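Local structure of alpha-1,4-endofucoidanase (Mariniflexile fucanivorans, 6DLH) at residues D128-L134 and R215-I220; G528-F533 and V556-E562; G563-T567 and N606-G610. The protein hydrolyses alpha-1,4-linked fucoidan internally as a retaining family 107 glycoside hydrolase, its catalytic domain being followed by calcium-binding Ig-like domains. One frame throughout, in Å; residues are numbered along the deposited sequence.

Contact 1 (D128-L134 and R215-I220)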
loop_
_atom_site.group_PDB
_atom_site.type_symbol
_atom_site.label_atom_id
_atom_site.label_comp_id
_atom_site.label_asym_id
_atom_site.label_seq_id
_atom_site.Cartn_x
_atom_site.Cartn_y
_atom_site.Cartn_z
ATOM N N ASP A 128 4.876 6.105 7.386
ATOM C CA ASP A 128 3.452 5.822 7.287
ATOM C C ASP A 128 3.038 5.806 5.811
ATOM O O ASP A 128 2.600 6.826 5.279
ATOM C CB ASP A 128 2.611 6.825 8.085
ATOM C CG ASP A 128 1.136 6.457 8.116
ATOM O OD1 ASP A 128 0.767 5.444 7.479
ATOM O OD2 ASP A 128 0.363 7.174 8.779
ATOM N N PRO A 129 3.150 4.658 5.102
ATOM C CA PRO A 129 2.772 4.580 3.685
ATOM C C PRO A 129 1.315 4.939 3.394
ATOM O O PRO A 129 1.025 5.616 2.411
ATOM C CB PRO A 129 3.046 3.120 3.306
ATOM C CG PRO A 129 4.023 2.632 4.355
ATOM C CD PRO A 129 3.663 3.381 5.619
ATOM N N LEU A 130 0.401 4.520 4.273
ATOM C CA LEU A 130 -1.018 4.761 4.067
ATOM C C LEU A 130 -1.314 6.259 4.018
ATOM O O LEU A 130 -2.049 6.705 3.137
ATOM C CB LEU A 130 -1.826 4.056 5.162
ATOM C CG LEU A 130 -3.344 4.100 4.998
ATOM C CD1 LEU A 130 -3.773 3.539 3.648
ATOM C CD2 LEU A 130 -4.033 3.351 6.129
ATOM N N LEU A 131 -0.747 7.030 4.957
ATOM C CA LEU A 131 -0.981 8.467 4.988
ATOM C C LEU A 131 -0.495 9.096 3.687
ATOM O O LEU A 131 -1.105 10.041 3.179
ATOM C CB LEU A 131 -0.264 9.097 6.189
ATOM C CG LEU A 131 -0.409 10.616 6.324
ATOM C CD1 LEU A 131 -1.870 11.031 6.425
ATOM C CD2 LEU A 131 0.379 11.147 7.517
ATOM N N SER A 132 0.618 8.567 3.170
ATOM C CA SER A 132 1.148 9.009 1.892
ATOM C C SER A 132 0.085 8.834 0.799
ATOM O O SER A 132 -0.306 9.804 0.137
ATOM C CB SER A 132 2.428 8.279 1.579
ATOM O OG SER A 132 3.000 8.766 0.380
ATOM N N TRP A 133 -0.404 7.592 0.657
ATOM C CA TRP A 133 -1.367 7.231 -0.374
ATOM C C TRP A 133 -2.641 8.057 -0.212
ATOM O O TRP A 133 -3.173 8.588 -1.193
ATOM C CB TRP A 133 -1.671 5.728 -0.341
ATOM C CG TRP A 133 -0.486 4.817 -0.212
ATOM C CD1 TRP A 133 0.802 5.060 -0.595
ATOM C CD2 TRP A 133 -0.499 3.473 0.303
ATOM N NE1 TRP A 133 1.593 3.973 -0.327
ATOM C CE2 TRP A 133 0.822 2.984 0.226
ATOM C CE3 TRP A 133 -1.495 2.640 0.829
ATOM C CZ2 TRP A 133 1.164 1.701 0.649
ATOM C CZ3 TRP A 133 -1.155 1.375 1.255
ATOM C CH2 TRP A 133 0.160 0.915 1.170
ATOM N N LEU A 134 -3.099 8.197 1.040
ATOM C CA LEU A 134 -4.326 8.922 1.340
ATOM C C LEU A 134 -4.232 10.368 0.845
ATOM O O LEU A 134 -5.187 10.884 0.263
ATOM C CB LEU A 134 -4.598 8.864 2.851
ATOM C CG LEU A 134 -5.099 7.531 3.421
ATOM C CD1 LEU A 134 -5.162 7.599 4.945
ATOM C CD2 LEU A 134 -6.468 7.156 2.858
ATOM N N ARG A 215 -6.901 9.077 13.566
ATOM C CA ARG A 215 -5.723 9.637 12.928
ATOM C C ARG A 215 -6.094 10.246 11.574
ATOM O O ARG A 215 -5.843 11.428 11.332
ATOM C CB ARG A 215 -4.663 8.540 12.783
ATOM C CG ARG A 215 -3.234 9.052 12.692
ATOM C CD ARG A 215 -2.250 7.958 12.319
ATOM N NE ARG A 215 -1.962 6.981 13.366
ATOM C CZ ARG A 215 -1.320 5.829 13.168
ATOM N NH1 ARG A 215 -0.998 5.058 14.193
ATOM N NH2 ARG A 215 -1.004 5.440 11.944
ATOM N N TYR A 216 -6.721 9.437 10.704
ATOM C CA TYR A 216 -6.820 9.776 9.291
ATOM C C TYR A 216 -7.995 10.707 9.015
ATOM O O TYR A 216 -7.943 11.472 8.055
ATOM C CB TYR A 216 -6.733 8.523 8.417
ATOM C CG TYR A 216 -5.444 7.769 8.618
ATOM C CD1 TYR A 216 -4.221 8.410 8.499
ATOM C CD2 TYR A 216 -5.443 6.423 8.952
ATOM C CE1 TYR A 216 -3.028 7.731 8.695
ATOM C CE2 TYR A 216 -4.259 5.729 9.153
ATOM C CZ TYR A 216 -3.046 6.388 9.028
ATOM O OH TYR A 216 -1.874 5.718 9.235
ATOM N N GLY A 217 -9.021 10.671 9.873
ATOM C CA GLY A 217 -10.139 11.589 9.732
ATOM C C GLY A 217 -10.835 11.420 8.383
ATOM O O GLY A 217 -11.094 10.299 7.946
ATOM N N ASP A 218 -11.112 12.546 7.719
ATOM C CA ASP A 218 -11.907 12.549 6.502
ATOM C C ASP A 218 -11.053 12.199 5.278
ATOM O O ASP A 218 -11.496 12.377 4.143
ATOM C CB ASP A 218 -12.663 13.873 6.345
ATOM C CG ASP A 218 -11.767 15.044 5.976
ATOM O OD1 ASP A 218 -10.551 14.816 5.760
ATOM O OD2 ASP A 218 -12.292 16.180 5.910
ATOM N N LEU A 219 -9.831 11.705 5.509
ATOM C CA LEU A 219 -8.990 11.226 4.425
ATOM C C LEU A 219 -9.480 9.848 3.970
ATOM O O LEU A 219 -9.049 9.343 2.931
ATOM C CB LEU A 219 -7.531 11.185 4.895
ATOM C CG LEU A 219 -6.828 12.540 5.066
ATOM C CD1 LEU A 219 -5.424 12.349 5.617
ATOM C CD2 LEU A 219 -6.767 13.317 3.760
ATOM N N ILE A 220 -10.391 9.260 4.763
ATOM C CA ILE A 220 -10.976 7.947 4.523
ATOM C C ILE A 220 -12.481 8.113 4.333
ATOM O O ILE A 220 -13.163 8.541 5.262
ATOM C CB ILE A 220 -10.671 7.006 5.706
ATOM C CG1 ILE A 220 -9.173 6.709 5.813
ATOM C CG2 ILE A 220 -11.506 5.732 5.613
ATOM C CD1 ILE A 220 -8.798 5.811 6.965
HETATM O O HOH W 1 -7.760 10.786 1.041
#
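Tyr216, in the last turn of helix 198-216, reaches across to the first turns of helix 129-139. Its chi1 near -60° (m) carries the ring between the two backbones, so that the hydroxyl meets the carboxylate of Asp128: Tyr216 OH donates to Asp128 OD2 at 2.7 Å. The t rotamer of Asp128 also lets Asp128 OD1 accept from Leu131 N at 3.3 Å, a weak N-cap bond. Arg215, turned at chi3 (m), brings NH2 back to Tyr216 OH at 2.9 Å; Arg215 NH2 lies 3.9 Å from Asp128 OD2, a long salt bridge, while NH1 is held by the carbonyl of Pro98. The start of helix 129-139 thus packs on the end of helix 198-216 and the turn after it. These helices precede the neighbouring parallel strands 143-149 and 222-226, as in a beta/alpha-barrel-like catalytic domain, consistent with the similarity of family 107 to GH29 fucosidases. Leu130 and Leu134 also touch Leu83 of strand 80-84. Along the ring, away from the hydroxyl, the contact is apolar. Leu134, in the mt rotamer, puts CD1 over one face of the tyrosine ring, 4.0 Å from its centroid in a CH-pi contact. Leu134 CD2 lies 4.0 Å from Ile220 CG1. Leu130 and Leu131 are both tp; Leu130 CD2 comes within 3.9 Å of Tyr216 CE2, and Leu131 CD1 within 3.9 Å of Leu219 CD1. Gly217, with phi of 60°, ends the helix and turns the chain so that Leu219 (mt) faces Leu134. Water 1 donates to Leu134 O and Leu219 O, both at 2.7 Å.

Contact 2 (G528-F533 and V556-E562). With CA (calcium ion), chain G.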
loop_
_atom_site.group_PDB
_atom_site.type_symbol
_atom_site.label_atom_id
_atom_site.label_comp_id
_atom_site.label_asym_id
_atom_site.label_seq_id
_atom_site.Cartn_x
_atom_site.Cartn_y
_atom_site.Cartn_z
ATOM N N GLY A 528 14.617 31.731 -0.037
ATOM C CA GLY A 528 14.022 30.737 -0.919
ATOM C C GLY A 528 14.846 29.453 -1.047
ATOM O O GLY A 528 14.431 28.529 -1.741
ATOM N N THR A 529 16.003 29.396 -0.373
ATOM C CA THR A 529 16.891 28.243 -0.447
ATOM C C THR A 529 16.210 27.036 0.198
ATOM O O THR A 529 15.660 27.142 1.298
ATOM C CB THR A 529 18.248 28.542 0.210
ATOM O OG1 THR A 529 18.768 29.774 -0.289
ATOM C CG2 THR A 529 19.276 27.446 0.017
ATOM N N PRO A 530 16.198 25.854 -0.466
ATOM C CA PRO A 530 15.712 24.629 0.169
ATOM C C PRO A 530 16.795 24.144 1.131
ATOM O O PRO A 530 17.977 24.267 0.822
ATOM C CB PRO A 530 15.515 23.680 -1.020
ATOM C CG PRO A 530 16.555 24.133 -2.023
ATOM C CD PRO A 530 16.629 25.639 -1.857
ATOM N N VAL A 531 16.374 23.610 2.289
ATOM C CA VAL A 531 17.267 23.358 3.414
ATOM C C VAL A 531 17.134 21.915 3.902
ATOM O O VAL A 531 16.046 21.347 3.886
ATOM C CB VAL A 531 17.011 24.347 4.570
ATOM C CG1 VAL A 531 17.544 25.740 4.276
ATOM C CG2 VAL A 531 15.546 24.397 4.975
ATOM N N TRP A 532 18.253 21.349 4.373
ATOM C CA TRP A 532 18.264 20.070 5.070
ATOM C C TRP A 532 17.920 20.264 6.549
ATOM O O TRP A 532 17.997 21.376 7.068
ATOM C CB TRP A 532 19.626 19.388 4.910
ATOM C CG TRP A 532 19.964 18.964 3.514
ATOM C CD1 TRP A 532 20.677 19.673 2.591
ATOM C CD2 TRP A 532 19.640 17.710 2.889
ATOM N NE1 TRP A 532 20.813 18.954 1.433
ATOM C CE2 TRP A 532 20.182 17.746 1.583
ATOM C CE3 TRP A 532 18.932 16.570 3.293
ATOM C CZ2 TRP A 532 20.043 16.686 0.687
ATOM C CZ3 TRP A 532 18.796 15.524 2.406
ATOM C CH2 TRP A 532 19.347 15.582 1.126
ATOM N N PHE A 533 17.539 19.168 7.222
ATOM C CA PHE A 533 17.152 19.205 8.625
ATOM C C PHE A 533 18.364 19.528 9.503
ATOM O O PHE A 533 18.280 20.380 10.384
ATOM C CB PHE A 533 16.443 17.911 9.044
ATOM C CG PHE A 533 16.202 17.780 10.528
ATOM C CD1 PHE A 533 15.163 18.465 11.145
ATOM C CD2 PHE A 533 17.031 16.989 11.314
ATOM C CE1 PHE A 533 14.957 18.356 12.513
ATOM C CE2 PHE A 533 16.828 16.885 12.683
ATOM C CZ PHE A 533 15.791 17.567 13.282
ATOM N N VAL A 556 10.662 16.241 6.767
ATOM C CA VAL A 556 11.355 15.495 7.810
ATOM C C VAL A 556 12.854 15.744 7.659
ATOM O O VAL A 556 13.505 16.208 8.593
ATOM C CB VAL A 556 11.043 13.985 7.758
ATOM C CG1 VAL A 556 11.654 13.232 8.933
ATOM C CG2 VAL A 556 9.551 13.701 7.665
ATOM N N ASP A 557 13.382 15.450 6.462
ATOM C CA ASP A 557 14.819 15.455 6.230
ATOM C C ASP A 557 15.250 16.692 5.440
ATOM O O ASP A 557 16.409 17.093 5.519
ATOM C CB ASP A 557 15.277 14.140 5.600
ATOM C CG ASP A 557 14.847 12.933 6.412
ATOM O OD1 ASP A 557 15.322 12.800 7.551
ATOM O OD2 ASP A 557 14.017 12.154 5.910
ATOM N N PHE A 558 14.314 17.289 4.684
ATOM C CA PHE A 558 14.589 18.451 3.853
ATOM C C PHE A 558 13.279 19.199 3.618
ATOM O O PHE A 558 12.206 18.623 3.779
ATOM C CB PHE A 558 15.293 18.024 2.561
ATOM C CG PHE A 558 14.486 17.098 1.683
ATOM C CD1 PHE A 558 13.681 17.601 0.667
ATOM C CD2 PHE A 558 14.517 15.726 1.879
ATOM C CE1 PHE A 558 12.928 16.752 -0.129
ATOM C CE2 PHE A 558 13.759 14.878 1.086
ATOM C CZ PHE A 558 12.969 15.392 0.081
ATOM N N TYR A 559 13.358 20.481 3.244
ATOM C CA TYR A 559 12.138 21.264 3.115
ATOM C C TYR A 559 12.370 22.546 2.314
ATOM O O TYR A 559 13.497 23.020 2.205
ATOM C CB TYR A 559 11.530 21.544 4.493
ATOM C CG TYR A 559 10.199 22.247 4.452
ATOM C CD1 TYR A 559 9.045 21.580 4.059
ATOM C CD2 TYR A 559 10.090 23.589 4.793
ATOM C CE1 TYR A 559 7.818 22.225 4.020
ATOM C CE2 TYR A 559 8.870 24.247 4.751
ATOM C CZ TYR A 559 7.730 23.564 4.365
ATOM O OH TYR A 559 6.527 24.210 4.329
ATOM N N ASP A 560 11.276 23.096 1.768
ATOM C CA ASP A 560 11.300 24.313 0.972
ATOM C C ASP A 560 10.114 25.190 1.363
ATOM O O ASP A 560 8.962 24.754 1.308
ATOM C CB ASP A 560 11.294 24.012 -0.530
ATOM C CG ASP A 560 11.432 25.257 -1.391
ATOM O OD1 ASP A 560 10.447 26.044 -1.481
ATOM O OD2 ASP A 560 12.518 25.451 -1.953
ATOM N N PHE A 561 10.404 26.445 1.721
ATOM C CA PHE A 561 9.401 27.268 2.382
ATOM C C PHE A 561 8.433 27.880 1.377
ATOM O O PHE A 561 7.441 28.480 1.784
ATOM C CB PHE A 561 10.043 28.304 3.310
ATOM C CG PHE A 561 10.414 27.743 4.657
ATOM C CD1 PHE A 561 11.650 27.145 4.860
ATOM C CD2 PHE A 561 9.516 27.787 5.715
ATOM C CE1 PHE A 561 11.981 26.609 6.096
ATOM C CE2 PHE A 561 9.849 27.255 6.953
ATOM C CZ PHE A 561 11.082 26.664 7.138
ATOM N N GLU A 562 8.714 27.714 0.078
ATOM C CA GLU A 562 7.816 28.215 -0.955
ATOM C C GLU A 562 7.096 27.045 -1.625
ATOM O O GLU A 562 6.330 27.252 -2.563
ATOM C CB GLU A 562 8.557 29.066 -1.990
ATOM C CG GLU A 562 9.261 30.277 -1.399
ATOM C CD GLU A 562 10.539 29.955 -0.644
ATOM O OE1 GLU A 562 11.340 29.131 -1.150
ATOM O OE2 GLU A 562 10.727 30.526 0.454
HETATM CA CA CA G . 12.401 27.831 -2.752
HETATM O O HOH W 2 12.631 30.737 2.015
HETATM O O HOH W 3 13.130 27.670 1.743
HETATM O O HOH W 4 12.968 29.906 -4.169
#
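A calcium site closes one end of this short antiparallel ribbon in the second of the three Ig-like domains. Gly528 O (2.4 Å), Asp560 OD2 (2.5 Å), Glu562 OE1 (2.3 Å) and water 4 (2.6 Å) bind the ion, and Asp564 and Asp609 complete its shell. Asp560 OD1 accepts from Glu562 N at 2.9 Å, an Asx turn, while OD2 of the same Asp560 binds the ion. Gly528, at phi 98°, has backbone angles that call for glycine. Beyond the ion the strands pair: Val531 N to Tyr559 O and Tyr559 N to Val531 O, each 2.9 Å, make the hydrogen-bonded pair, and Phe533 N to Asp557 O (2.9 Å) follows after the non-hydrogen-bonded pair Trp532-Phe558. The edge of Phe558 points toward the Trp532 ring face in an offset edge-to-face contact, centroids 5.9 Å apart, packed against Val607 and Ile568. Water 3 links Thr529 O with Phe561 N. Strand pairing and metal ligands together form the calcium-bound end of this Ig-like domain.

Contact 3 (G563-T567 and N606-G610); sequences GDVLT and NVSDG. With CA (calcium ion), chain G.
The backbone of 563-567 is extended from Asp564 onward, after Gly563 at positive phi (66/28); residues 564-567 and 606-609 run antiparallel, their end-to-end directions 147° apart. Residues 606-608 are strand; Asp609 (-110/15) and Gly610 (91/-18) turn away. Backbone hydrogen bonds set the register: Thr567 and Ser608 form a hydrogen-bonded pair, CA atoms 5.3 Å apart, with Thr567 N to Ser608 O at 3.0 Å and Ser608 N to Thr567 O at 2.9 Å. Ser608 OG (chi1 t) accepts from Gly610 N at 2.8 Å, an ST turn. Leu566 (mt) makes the apolar contact, CD1 4.0 Å from Val607 CG2; Leu566 CD2 meets the methylene of Asp609, 3.6 Å from Asp609 CB. Asp564 OD2 (chi1 m) and Asp609 OD2 (chi1 p) bind calcium at 2.5 and 2.3 Å, with Asp564 OD2 3.2 Å from Asp609 OD2; water 4 (2.6 Å), Gly528 O, Asp560 OD2 and Glu562 OE1 complete the shell. Asp609 OD1 accepts from Ile611 N and Leu612 N. Acids from loops at the strand ends thus form the calcium site of this Ig-like domain.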
loop_
_atom_site.group_PDB
_atom_site.type_symbol
_atom_site.label_atom_id
_atom_site.label_comp_id
_atom_site.label_asym_id
_atom_site.label_seq_id
_atom_site.Cartn_x
_atom_site.Cartn_y
_atom_site.Cartn_z
ATOM N N GLY A 563 7.365 25.828 -1.132
ATOM C CA GLY A 563 6.738 24.615 -1.630
ATOM C C GLY A 563 7.147 24.294 -3.066
ATOM O O GLY A 563 6.380 23.671 -3.795
ATOM N N ASP A 564 8.351 24.732 -3.458
ATOM C CA ASP A 564 8.912 24.438 -4.769
ATOM C C ASP A 564 9.242 22.949 -4.854
ATOM O O ASP A 564 9.630 22.347 -3.857
ATOM C CB ASP A 564 10.157 25.283 -5.061
ATOM C CG ASP A 564 9.911 26.785 -5.080
ATOM O OD1 ASP A 564 8.822 27.201 -5.520
ATOM O OD2 ASP A 564 10.806 27.528 -4.648
ATOM N N VAL A 565 9.081 22.381 -6.058
ATOM C CA VAL A 565 9.456 21.009 -6.368
ATOM C C VAL A 565 10.970 20.867 -6.217
ATOM O O VAL A 565 11.720 21.722 -6.686
ATOM C CB VAL A 565 8.959 20.578 -7.770
ATOM C CG1 VAL A 565 9.368 21.544 -8.874
ATOM C CG2 VAL A 565 9.372 19.154 -8.125
ATOM N N LEU A 566 11.402 19.773 -5.574
ATOM C CA LEU A 566 12.791 19.608 -5.171
ATOM C C LEU A 566 13.417 18.392 -5.843
ATOM O O LEU A 566 12.738 17.404 -6.109
ATOM C CB LEU A 566 12.871 19.468 -3.645
ATOM C CG LEU A 566 12.298 20.631 -2.836
ATOM C CD1 LEU A 566 12.463 20.380 -1.346
ATOM C CD2 LEU A 566 12.951 21.950 -3.234
ATOM N N THR A 567 14.731 18.486 -6.076
ATOM C CA THR A 567 15.556 17.398 -6.577
ATOM C C THR A 567 16.709 17.174 -5.602
ATOM O O THR A 567 17.348 18.132 -5.164
ATOM C CB THR A 567 16.121 17.733 -7.964
ATOM O OG1 THR A 567 15.033 18.151 -8.791
ATOM C CG2 THR A 567 16.884 16.590 -8.601
ATOM N N ASN A 606 22.895 17.119 -2.243
ATOM C CA ASN A 606 22.358 18.415 -2.627
ATOM C C ASN A 606 20.836 18.327 -2.707
ATOM O O ASN A 606 20.305 17.358 -3.237
ATOM C CB ASN A 606 22.946 18.917 -3.951
ATOM C CG ASN A 606 22.454 20.301 -4.322
ATOM O OD1 ASN A 606 22.983 21.308 -3.848
ATOM N ND2 ASN A 606 21.437 20.366 -5.167
ATOM N N VAL A 607 20.151 19.345 -2.176
ATOM C CA VAL A 607 18.730 19.541 -2.404
ATOM C C VAL A 607 18.554 20.873 -3.131
ATOM O O VAL A 607 19.049 21.896 -2.661
ATOM C CB VAL A 607 17.915 19.480 -1.094
ATOM C CG1 VAL A 607 18.335 20.551 -0.097
ATOM C CG2 VAL A 607 16.414 19.545 -1.344
ATOM N N SER A 608 17.844 20.846 -4.270
ATOM C CA SER A 608 17.697 22.019 -5.119
ATOM C C SER A 608 16.224 22.274 -5.435
ATOM O O SER A 608 15.425 21.338 -5.437
ATOM C CB SER A 608 18.507 21.858 -6.378
ATOM O OG SER A 608 18.058 22.768 -7.371
ATOM N N ASP A 609 15.870 23.538 -5.700
ATOM C CA ASP A 609 14.539 23.860 -6.193
ATOM C C ASP A 609 14.616 24.312 -7.652
ATOM O O ASP A 609 13.667 24.898 -8.180
ATOM C CB ASP A 609 13.777 24.831 -5.277
ATOM C CG ASP A 609 14.343 26.243 -5.207
ATOM O OD1 ASP A 609 15.192 26.585 -6.075
ATOM O OD2 ASP A 609 13.932 26.998 -4.273
ATOM N N GLY A 610 15.756 24.046 -8.293
ATOM C CA GLY A 610 15.980 24.528 -9.645
ATOM C C GLY A 610 16.656 25.900 -9.720
ATOM O O GLY A 610 17.175 26.257 -10.772
HETATM CA CA CA G . 12.401 27.831 -2.752
HETATM O O HOH W 4 12.968 29.906 -4.169
#

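Contacts 2 and 3 supply three and two of the five protein ligands of one calcium ion. Their centres lie 8 Å apart, water 4 and the ion belong to both, and Asp609 OD2 approaches Asp560 OD2 to 3.1 Å and Gly528 O to 3.0 Å; the like-charged carboxylates are bridged by the ion, which the carbonyl of Gly528 also binds. Away from the ion the two contacts also pack, with Trp532 NE1 3.3 Å from Val607 CG1 and Pro530 CG 3.4 Å from Val607 O. Contact 1 belongs to the catalytic domain, away from the calcium sites; its centre is 23 Å from that of contact 2 and 25 Å from that of contact 3, with nearest atoms about 9 and 15 Å away.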